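PDB 6M7L: putative non-ribosomal peptide synthetase from Actinomadura parvosata subsp. kistnae, which is a condensation-family domain, probably part of a non-ribosomal peptide synthetase that helps to build a peptide product. Local coordinates for residues A191-E194 and R195-A199; D202-S206 and L207-Q211; P300-E303 and E304-G307. One frame throughout, in Å; residues are numbered along the deposited sequence.

Contact 1: A191-E194 and R195-A199; sequences ALWE and RELLA
The carbonyl oxygen of Trp193 is approached by two backbone amides, and both bonds are weak: Leu197 N reaches O of Trp193 at 3.2 Å, and Glu196 N reaches the same atom from 3.4 Å. The amide of Glu196 is shared, since its stronger bond runs to Leu192 O at 2.8 Å. Before this, Arg195 N donates to Ala191 O over 2.9 Å with an N-H...O angle of 154°. After Leu197, the centre of an inverse gamma turn, the pattern is lost, and the carbonyl oxygen of Glu194 is faced by CB of Leu198 in place of an amide.

Three pairs of side chains follow this backbone. The aliphatic end of Leu192 and the chain of Arg195 run side by side in the same direction, CD2 lying over one face of the guanidinium, toward its rim, 3.8 Å from NH1. Arg195 leaves the backbone with CG opposite its own N (chi1 -165°), and a bend at chi3 (64°) turns the flat group alongside the leucine; the same side chain touches Pro23. CD1 of Leu197 meets the indole of Trp193 obliquely, 4.2 Å from NE1, while Tyr190 meets that ring system as well. CG of Glu194 touches CD2 of Leu198 at 4.2 Å, but its carboxylate is engaged further off, where OE2 accepts a hydrogen bond from Ala26 N at the start of helix 26-34, a place that probably favours the negative charge.

The i to i+4 ladder runs out in a weak bond to Trp193 O, joined there by a weak i to i+3 bond from Glu196 N, and the chain then leaves through an inverse gamma turn, as fits the C-terminal part of helix 187-196 on the surface of the condensation domain.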
ATOM      1  N   ALA A 191     -17.697   3.262 -19.653  1.00 68.25           N
ATOM      2  CA  ALA A 191     -17.992   2.821 -21.014  1.00 65.76           C
ATOM      3  C   ALA A 191     -18.769   3.884 -21.779  1.00 74.67           C
ATOM      4  O   ALA A 191     -18.503   4.122 -22.964  1.00 75.33           O
ATOM      5  CB  ALA A 191     -18.765   1.504 -20.984  1.00 63.89           C
ATOM      6  N   LEU A 192     -19.731   4.533 -21.120  1.00 76.18           N
ATOM      7  CA  LEU A 192     -20.461   5.624 -21.755  1.00 74.99           C
ATOM      8  C   LEU A 192     -19.559   6.832 -21.977  1.00 77.62           C
ATOM      9  O   LEU A 192     -19.633   7.483 -23.026  1.00 85.60           O
ATOM     10  CB  LEU A 192     -21.672   6.009 -20.905  1.00 76.86           C
ATOM     11  CG  LEU A 192     -22.676   4.902 -20.583  1.00 70.07           C
ATOM     12  CD1 LEU A 192     -23.602   5.336 -19.459  1.00 70.26           C
ATOM     13  CD2 LEU A 192     -23.476   4.533 -21.815  1.00 70.30           C
ATOM     14  N   TRP A 193     -18.707   7.150 -20.996  1.00 75.00           N
ATOM     15  CA  TRP A 193     -17.762   8.250 -21.162  1.00 75.99           C
ATOM     16  C   TRP A 193     -16.837   8.006 -22.345  1.00 78.18           C
ATOM     17  O   TRP A 193     -16.470   8.945 -23.061  1.00 76.64           O
ATOM     18  CB  TRP A 193     -16.951   8.446 -19.880  1.00 70.54           C
ATOM     19  CG  TRP A 193     -15.815   9.425 -20.023  1.00 79.77           C
ATOM     20  CD1 TRP A 193     -15.870  10.778 -19.842  1.00 80.91           C
ATOM     21  CD2 TRP A 193     -14.456   9.123 -20.370  1.00 84.68           C
ATOM     22  NE1 TRP A 193     -14.632  11.336 -20.057  1.00 77.13           N
ATOM     23  CE2 TRP A 193     -13.746  10.342 -20.382  1.00 84.17           C
ATOM     24  CE3 TRP A 193     -13.771   7.940 -20.674  1.00 73.89           C
ATOM     25  CZ2 TRP A 193     -12.386  10.413 -20.685  1.00 77.47           C
ATOM     26  CZ3 TRP A 193     -12.421   8.014 -20.974  1.00 73.91           C
ATOM     27  CH2 TRP A 193     -11.743   9.241 -20.977  1.00 74.52           C
ATOM     28  N   GLU A 194     -16.445   6.751 -22.568  1.00 80.34           N
ATOM     29  CA  GLU A 194     -15.634   6.445 -23.740  1.00 80.45           C
ATOM     30  C   GLU A 194     -16.455   6.550 -25.017  1.00 80.46           C
ATOM     31  O   GLU A 194     -15.961   7.041 -26.035  1.00 82.53           O
ATOM     32  CB  GLU A 194     -15.009   5.056 -23.617  1.00 77.20           C
ATOM     33  CG  GLU A 194     -14.158   4.671 -24.821  1.00 83.08           C
ATOM     34  CD  GLU A 194     -13.315   3.437 -24.580  1.00 80.72           C
ATOM     35  OE1 GLU A 194     -13.127   3.065 -23.403  1.00 90.45           O
ATOM     36  OE2 GLU A 194     -12.836   2.840 -25.568  1.00 77.41           O
ATOM     37  N   ARG A 195     -17.711   6.099 -24.990  1.00 77.81           N
ATOM     38  CA  ARG A 195     -18.546   6.234 -26.179  1.00 79.08           C
ATOM     39  C   ARG A 195     -18.811   7.696 -26.507  1.00 84.63           C
ATOM     40  O   ARG A 195     -19.044   8.038 -27.672  1.00 86.54           O
ATOM     41  CB  ARG A 195     -19.863   5.476 -26.003  1.00 76.33           C
ATOM     42  CG  ARG A 195     -20.631   5.264 -27.306  1.00 73.83           C
ATOM     43  CD  ARG A 195     -21.959   4.562 -27.072  1.00 66.32           C
ATOM     44  NE  ARG A 195     -22.867   5.374 -26.268  1.00 75.04           N
ATOM     45  CZ  ARG A 195     -24.072   4.978 -25.870  1.00 76.32           C
ATOM     46  NH1 ARG A 195     -24.830   5.785 -25.141  1.00 77.88           N
ATOM     47  NH2 ARG A 195     -24.519   3.773 -26.201  1.00 70.30           N
ATOM     48  N   GLU A 196     -18.760   8.573 -25.503  1.00 85.52           N
ATOM     49  CA  GLU A 196     -19.029   9.989 -25.709  1.00 88.81           C
ATOM     50  C   GLU A 196     -17.813  10.695 -26.297  1.00 88.77           C
ATOM     51  O   GLU A 196     -17.723  10.868 -27.517  1.00 93.00           O
ATOM     52  CB  GLU A 196     -19.444  10.652 -24.395  1.00 94.10           C
ATOM     53  CG  GLU A 196     -20.441  11.785 -24.555  1.00103.48           C
ATOM     54  CD  GLU A 196     -21.827  11.293 -24.941  1.00112.02           C
ATOM     55  OE1 GLU A 196     -22.126  11.216 -26.153  1.00103.81           O
ATOM     56  OE2 GLU A 196     -22.616  10.973 -24.025  1.00114.58           O
ATOM     57  N   LEU A 197     -16.869  11.099 -25.444  1.00 93.43           N
ATOM     58  CA  LEU A 197     -15.685  11.812 -25.912  1.00 96.47           C
ATOM     59  C   LEU A 197     -14.820  10.883 -26.759  1.00 87.26           C
ATOM     60  O   LEU A 197     -13.748  10.441 -26.331  1.00 87.19           O
ATOM     61  CB  LEU A 197     -14.895  12.390 -24.735  1.00 94.58           C
ATOM     62  CG  LEU A 197     -15.638  13.445 -23.899  1.00 90.30           C
ATOM     63  CD1 LEU A 197     -14.670  14.286 -23.071  1.00 85.75           C
ATOM     64  CD2 LEU A 197     -16.514  14.335 -24.774  1.00 85.84           C
ATOM     65  N   LEU A 198     -15.298  10.608 -27.974  1.00 90.06           N
ATOM     66  CA  LEU A 198     -14.720   9.670 -28.929  1.00 90.43           C
ATOM     67  C   LEU A 198     -15.658   9.602 -30.124  1.00 92.26           C
ATOM     68  O   LEU A 198     -15.276   9.156 -31.211  1.00 91.99           O
ATOM     69  CB  LEU A 198     -14.547   8.281 -28.319  1.00 88.23           C
ATOM     70  CG  LEU A 198     -13.387   7.397 -28.772  1.00 89.40           C
ATOM     71  CD1 LEU A 198     -12.211   7.593 -27.836  1.00 87.40           C
ATOM     72  CD2 LEU A 198     -13.806   5.933 -28.822  1.00 78.85           C
ATOM     73  N   ALA A 199     -16.903  10.040 -29.911  1.00 89.77           N
ATOM     74  CA  ALA A 199     -17.907  10.036 -30.967  1.00 95.31           C
ATOM     75  C   ALA A 199     -17.567  10.998 -32.095  1.00 90.50           C
ATOM     76  O   ALA A 199     -18.095  10.847 -33.201  1.00 93.70           O
ATOM     77  CB  ALA A 199     -19.280  10.379 -30.385  1.00 92.87           C
TER

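Contact 2: D202-S206 and L207-Q211; sequences DERDS and LIWDQ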
ATOM      1  N   ASP A 202     -15.234  10.986 -36.747  1.00108.76           N
ATOM      2  CA  ASP A 202     -15.369  11.446 -38.128  1.00109.67           C
ATOM      3  C   ASP A 202     -15.826  12.902 -38.112  1.00112.02           C
ATOM      4  O   ASP A 202     -16.998  13.223 -38.314  1.00116.52           O
ATOM      5  CB  ASP A 202     -16.333  10.551 -38.899  1.00107.96           C
ATOM      6  CG  ASP A 202     -15.706   9.232 -39.300  1.00112.29           C
ATOM      7  OD1 ASP A 202     -14.641   9.256 -39.953  1.00113.09           O
ATOM      8  OD2 ASP A 202     -16.272   8.173 -38.958  1.00113.94           O
ATOM      9  N   GLU A 203     -14.869  13.795 -37.866  1.00106.01           N
ATOM     10  CA  GLU A 203     -15.133  15.232 -37.863  1.00109.35           C
ATOM     11  C   GLU A 203     -13.808  15.962 -37.980  1.00112.52           C
ATOM     12  O   GLU A 203     -12.961  15.843 -37.092  1.00113.17           O
ATOM     13  CB  GLU A 203     -15.869  15.659 -36.596  1.00106.06           C
ATOM     14  CG  GLU A 203     -15.893  17.164 -36.393  1.00107.89           C
ATOM     15  CD  GLU A 203     -16.668  17.573 -35.160  1.00113.38           C
ATOM     16  OE1 GLU A 203     -17.522  16.781 -34.705  1.00112.03           O
ATOM     17  OE2 GLU A 203     -16.422  18.683 -34.643  1.00104.96           O
ATOM     18  N   ARG A 204     -13.639  16.725 -39.060  1.00113.83           N
ATOM     19  CA  ARG A 204     -12.394  17.437 -39.320  1.00112.63           C
ATOM     20  C   ARG A 204     -11.986  18.296 -38.128  1.00114.39           C
ATOM     21  O   ARG A 204     -12.792  19.059 -37.589  1.00112.36           O
ATOM     22  CB  ARG A 204     -12.556  18.304 -40.573  1.00114.21           C
ATOM     23  CG  ARG A 204     -11.391  19.231 -40.887  1.00111.75           C
ATOM     24  CD  ARG A 204     -10.312  18.548 -41.709  1.00112.03           C
ATOM     25  NE  ARG A 204     -10.866  17.575 -42.644  1.00114.88           N
ATOM     26  CZ  ARG A 204     -10.252  17.160 -43.749  1.00112.22           C
ATOM     27  NH1 ARG A 204      -9.063  17.644 -44.078  1.00108.13           N
ATOM     28  NH2 ARG A 204     -10.834  16.262 -44.532  1.00107.48           N
ATOM     29  N   ASP A 205     -10.728  18.146 -37.714  1.00114.34           N
ATOM     30  CA  ASP A 205     -10.106  18.915 -36.635  1.00115.29           C
ATOM     31  C   ASP A 205     -10.753  18.669 -35.274  1.00115.99           C
ATOM     32  O   ASP A 205     -10.662  19.519 -34.382  1.00117.61           O
ATOM     33  CB  ASP A 205     -10.097  20.418 -36.942  1.00119.98           C
ATOM     34  CG  ASP A 205      -9.628  20.723 -38.351  1.00122.74           C
ATOM     35  OD1 ASP A 205     -10.304  21.514 -39.044  1.00122.06           O
ATOM     36  OD2 ASP A 205      -8.597  20.156 -38.773  1.00116.58           O
ATOM     37  N   SER A 206     -11.396  17.520 -35.079  1.00110.98           N
ATOM     38  CA  SER A 206     -11.920  17.185 -33.765  1.00108.71           C
ATOM     39  C   SER A 206     -10.784  16.744 -32.842  1.00104.30           C
ATOM     40  O   SER A 206      -9.655  16.501 -33.277  1.00103.50           O
ATOM     41  CB  SER A 206     -12.981  16.093 -33.865  1.00107.08           C
ATOM     42  OG  SER A 206     -13.282  15.556 -32.589  1.00106.91           O
ATOM     43  N   LEU A 207     -11.101  16.641 -31.549  1.00 95.78           N
ATOM     44  CA  LEU A 207     -10.100  16.256 -30.558  1.00 97.13           C
ATOM     45  C   LEU A 207      -9.523  14.877 -30.865  1.00 99.21           C
ATOM     46  O   LEU A 207      -8.315  14.726 -31.079  1.00 96.65           O
ATOM     47  CB  LEU A 207     -10.717  16.290 -29.157  1.00 90.14           C
ATOM     48  CG  LEU A 207      -9.917  15.666 -28.010  1.00 81.69           C
ATOM     49  CD1 LEU A 207      -8.516  16.255 -27.927  1.00 81.94           C
ATOM     50  CD2 LEU A 207     -10.657  15.847 -26.693  1.00 75.09           C
ATOM     51  N   ILE A 208     -10.380  13.855 -30.891  1.00 96.49           N
ATOM     52  CA  ILE A 208      -9.914  12.510 -31.210  1.00 94.26           C
ATOM     53  C   ILE A 208      -9.536  12.407 -32.685  1.00 98.88           C
ATOM     54  O   ILE A 208      -8.609  11.671 -33.043  1.00 97.14           O
ATOM     55  CB  ILE A 208     -10.984  11.476 -30.810  1.00 94.08           C
ATOM     56  CG1 ILE A 208     -10.769  10.152 -31.553  1.00 91.35           C
ATOM     57  CG2 ILE A 208     -12.388  12.041 -31.032  1.00 95.62           C
ATOM     58  CD1 ILE A 208     -12.021   9.293 -31.659  1.00 93.47           C
ATOM     59  N   TRP A 209     -10.223  13.151 -33.559  1.00103.39           N
ATOM     60  CA  TRP A 209      -9.835  13.186 -34.967  1.00 99.63           C
ATOM     61  C   TRP A 209      -8.401  13.671 -35.129  1.00 98.47           C
ATOM     62  O   TRP A 209      -7.636  13.112 -35.924  1.00 94.02           O
ATOM     63  CB  TRP A 209     -10.789  14.083 -35.756  1.00106.30           C
ATOM     64  CG  TRP A 209     -10.544  14.111 -37.245  1.00111.12           C
ATOM     65  CD1 TRP A 209     -11.238  13.422 -38.200  1.00110.12           C
ATOM     66  CD2 TRP A 209      -9.553  14.878 -37.946  1.00105.74           C
ATOM     67  NE1 TRP A 209     -10.736  13.707 -39.447  1.00108.90           N
ATOM     68  CE2 TRP A 209      -9.701  14.595 -39.318  1.00106.93           C
ATOM     69  CE3 TRP A 209      -8.552  15.771 -37.547  1.00106.40           C
ATOM     70  CZ2 TRP A 209      -8.888  15.173 -40.293  1.00108.05           C
ATOM     71  CZ3 TRP A 209      -7.745  16.342 -38.515  1.00107.50           C
ATOM     72  CH2 TRP A 209      -7.919  16.042 -39.872  1.00108.71           C
ATOM     73  N   ASP A 210      -8.021  14.723 -34.394  1.00 98.52           N
ATOM     74  CA  ASP A 210      -6.627  15.153 -34.395  1.00 98.83           C
ATOM     75  C   ASP A 210      -5.710  14.027 -33.944  1.00 91.71           C
ATOM     76  O   ASP A 210      -4.607  13.862 -34.476  1.00 94.80           O
ATOM     77  CB  ASP A 210      -6.439  16.376 -33.493  1.00100.43           C
ATOM     78  CG  ASP A 210      -6.336  17.671 -34.273  1.00104.03           C
ATOM     79  OD1 ASP A 210      -6.736  18.725 -33.733  1.00102.58           O
ATOM     80  OD2 ASP A 210      -5.862  17.634 -35.429  1.00 98.87           O
ATOM     81  N   GLN A 211      -6.155  13.232 -32.970  1.00 86.70           N
ATOM     82  CA  GLN A 211      -5.321  12.152 -32.458  1.00 85.20           C
ATOM     83  C   GLN A 211      -5.277  10.968 -33.415  1.00 87.37           C
ATOM     84  O   GLN A 211      -4.212  10.371 -33.613  1.00 86.15           O
ATOM     85  CB  GLN A 211      -5.811  11.723 -31.076  1.00 82.96           C
ATOM     86  CG  GLN A 211      -4.982  12.327 -29.966  1.00 79.46           C
ATOM     87  CD  GLN A 211      -5.729  12.477 -28.664  1.00 75.13           C
ATOM     88  OE1 GLN A 211      -6.496  11.603 -28.266  1.00 77.57           O
ATOM     89  NE2 GLN A 211      -5.509  13.599 -27.990  1.00 74.88           N
TER
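Trp209 lays one face of its indole against the backbone of the type II turn from Glu203 to Ser206, and this is the tight part of the contact. CA of Arg204 stands 4.0 Å from the centroid of the five-membered ring, only 12° off its normal, a CH-pi contact, while Asp205 N sits over the rim of the same face. CB of Trp209 also meets CB of Ser206 at 3.5 Å. Ser206 is the N-cap of helix 207-218: its O accepts Asp210 N at 2.7 Å, and its OG bonds to Gly200 O.

Toward solvent the fit is looser. The Arg204 chain, bent at chi2 and chi3, runs along the ring, its NE 3.9 Å from CZ2 of Trp209 and its guanidinium turned 28° from the indole plane. At the CE3/CZ3 side, away from the guanidinium, the exposed carboxylates of Asp205 and Asp210 keep 5.0 Å between their OD2 atoms. Alanine in place of Trp209 would probably leave the turn backbone without its apolar floor and set the Arg204 side chain free to swing.

The contact thus rests chiefly on an aromatic face against peptide groups, and the nearby helix start probably eases the two negative charges.

Contact 3: P300-E303 and E304-G307; sequences PRDE and EQTG
Asp302 and Glu304 are joined by a hydrogen bond from Glu304 N to OD1 of Asp302 at 2.9 Å with an N-H...O angle of 145°. The amide comes to the anti side of OD1 and lies 34° out of the carboxylate plane. A side-chain oxygen accepting the amide two residues on makes this an Asx turn. CG of Asp302 stands opposite its backbone N (chi1 -165°), which folds the carboxylate back over the following peptides. OD1 also meets CB of Glu304 at 3.3 Å.

Gln305 crosses the aspartate at about a right angle. Its OE1 lies 3.8 Å from CB of Asp302, and its CG is 4.1 Å from OD2, the amide and carboxylate planes being steeply inclined to each other. The carboxylate of Glu304 runs obliquely past that of Asp302, with 4.8 Å between OE1 of Glu304 and OD1 of Asp302; these like charges probably disfavour a closer approach. An inverse gamma turn centred on Gln305 then redirects the chain into the 3-10 segment that begins at Thr306.

Further out, Arg301 anchors the start of the turn through a salt bridge from NH2 to Asp154 and hydrogen bonds from NH1 to the carbonyls of Leu308 and Met311. Asp154 probably matches the aspartate of the condensation-domain HHxxxDG motif, degenerate here, so the pair is probably a structural feature kept from the family. Glu303 and Thr306 pack on apolar side chains of another protein chain. The whole turn belongs to the loop from strand 292-299 to strand 317-324, with Pro300 and Arg301 resting on Glu156 of helix 155-172.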
ATOM      1  N   PRO A 300      -0.952   2.398 -16.637  1.00 58.86           N
ATOM      2  CA  PRO A 300      -2.103   2.012 -15.812  1.00 57.55           C
ATOM      3  C   PRO A 300      -3.277   2.956 -16.007  1.00 62.71           C
ATOM      4  O   PRO A 300      -3.280   3.767 -16.940  1.00 62.69           O
ATOM      5  CB  PRO A 300      -1.549   2.081 -14.384  1.00 54.55           C
ATOM      6  CG  PRO A 300      -0.473   3.113 -14.464  1.00 44.99           C
ATOM      7  CD  PRO A 300       0.139   2.977 -15.834  1.00 57.95           C
ATOM      8  N   ARG A 301      -4.281   2.858 -15.139  1.00 66.12           N
ATOM      9  CA  ARG A 301      -5.421   3.761 -15.218  1.00 68.24           C
ATOM     10  C   ARG A 301      -4.965   5.206 -15.059  1.00 60.18           C
ATOM     11  O   ARG A 301      -3.928   5.491 -14.455  1.00 63.43           O
ATOM     12  CB  ARG A 301      -6.451   3.418 -14.144  1.00 59.03           C
ATOM     13  CG  ARG A 301      -5.944   3.554 -12.723  1.00 48.47           C
ATOM     14  CD  ARG A 301      -6.881   2.852 -11.761  1.00 58.03           C
ATOM     15  NE  ARG A 301      -6.968   1.424 -12.055  1.00 58.63           N
ATOM     16  CZ  ARG A 301      -7.841   0.594 -11.492  1.00 62.57           C
ATOM     17  NH1 ARG A 301      -8.715   1.046 -10.602  1.00 58.72           N
ATOM     18  NH2 ARG A 301      -7.841  -0.691 -11.823  1.00 63.46           N
ATOM     19  N   ASP A 302      -5.749   6.122 -15.626  1.00 62.01           N
ATOM     20  CA  ASP A 302      -5.460   7.543 -15.495  1.00 74.88           C
ATOM     21  C   ASP A 302      -5.412   7.916 -14.020  1.00 71.12           C
ATOM     22  O   ASP A 302      -6.439   7.893 -13.335  1.00 77.23           O
ATOM     23  CB  ASP A 302      -6.507   8.382 -16.233  1.00 79.27           C
ATOM     24  CG  ASP A 302      -6.064   9.822 -16.444  1.00 82.06           C
ATOM     25  OD1 ASP A 302      -5.228  10.320 -15.659  1.00 79.87           O
ATOM     26  OD2 ASP A 302      -6.554  10.458 -17.402  1.00 78.70           O
ATOM     27  N   GLU A 303      -4.219   8.240 -13.519  1.00 66.86           N
ATOM     28  CA  GLU A 303      -4.081   8.590 -12.112  1.00 81.26           C
ATOM     29  C   GLU A 303      -4.724   9.932 -11.785  1.00 85.97           C
ATOM     30  O   GLU A 303      -5.006  10.197 -10.611  1.00 84.56           O
ATOM     31  CB  GLU A 303      -2.604   8.601 -11.710  1.00 79.11           C
ATOM     32  CG  GLU A 303      -1.747   9.574 -12.501  1.00 90.86           C
ATOM     33  CD  GLU A 303      -0.343   9.706 -11.937  1.00 98.48           C
ATOM     34  OE1 GLU A 303       0.175   8.711 -11.389  1.00 99.59           O
ATOM     35  OE2 GLU A 303       0.236  10.810 -12.033  1.00 95.29           O
ATOM     36  N   GLU A 304      -4.963  10.782 -12.788  1.00 84.87           N
ATOM     37  CA  GLU A 304      -5.675  12.032 -12.540  1.00 87.04           C
ATOM     38  C   GLU A 304      -7.129  11.769 -12.167  1.00 86.64           C
ATOM     39  O   GLU A 304      -7.616  12.263 -11.143  1.00 94.92           O
ATOM     40  CB  GLU A 304      -5.591  12.946 -13.765  1.00 89.41           C
ATOM     41  CG  GLU A 304      -4.311  13.763 -13.857  1.00 88.84           C
ATOM     42  CD  GLU A 304      -4.412  14.885 -14.875  1.00 96.54           C
ATOM     43  OE1 GLU A 304      -5.524  15.116 -15.397  1.00 94.71           O
ATOM     44  OE2 GLU A 304      -3.383  15.536 -15.153  1.00 93.59           O
ATOM     45  N   GLN A 305      -7.841  10.998 -12.991  1.00 82.20           N
ATOM     46  CA  GLN A 305      -9.209  10.607 -12.672  1.00 83.58           C
ATOM     47  C   GLN A 305      -9.225   9.808 -11.374  1.00 83.83           C
ATOM     48  O   GLN A 305      -9.105   8.578 -11.390  1.00 84.55           O
ATOM     49  CB  GLN A 305      -9.826   9.793 -13.815  1.00 80.68           C
ATOM     50  CG  GLN A 305      -9.997  10.564 -15.118  1.00 80.63           C
ATOM     51  CD  GLN A 305     -10.746   9.767 -16.176  1.00 94.23           C
ATOM     52  OE1 GLN A 305     -10.158   8.958 -16.897  1.00 87.72           O
ATOM     53  NE2 GLN A 305     -12.052   9.995 -16.274  1.00 88.89           N
ATOM     54  N   THR A 306      -9.372  10.506 -10.245  1.00 87.59           N
ATOM     55  CA  THR A 306      -9.271   9.868  -8.937  1.00 76.62           C
ATOM     56  C   THR A 306     -10.421   8.908  -8.659  1.00 72.57           C
ATOM     57  O   THR A 306     -10.285   8.037  -7.794  1.00 67.06           O
ATOM     58  CB  THR A 306      -9.211  10.930  -7.838  1.00 74.82           C
ATOM     59  OG1 THR A 306      -9.058  10.294  -6.564  1.00 85.86           O
ATOM     60  CG2 THR A 306     -10.484  11.762  -7.830  1.00 76.51           C
ATOM     61  N   GLY A 307     -11.546   9.046  -9.365  1.00 70.54           N
ATOM     62  CA  GLY A 307     -12.666   8.146  -9.157  1.00 58.72           C
ATOM     63  C   GLY A 307     -12.397   6.720  -9.585  1.00 68.21           C
ATOM     64  O   GLY A 307     -13.083   5.804  -9.118  1.00 67.26           O
TER

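In the fold
All three contacts lie at the surface, but they join different elements. Contacts 1 and 2 serve successive helices: the first closes helix 187-196, the second opens helix 207-218, and they meet where Leu198 O packs on CD1 of Ile208 at 3.3 Å. Contact 3, in the loop between two strands, is nearer the middle of the chain and touches neither; its centre is about 16 Å from that of contact 1 and about 24 Å from that of contact 2. Their chemistry differs accordingly: backbone bonding at a helix end, an indole face on a turn, and a carboxylate-held turn. Contact 3 also borders another protein chain.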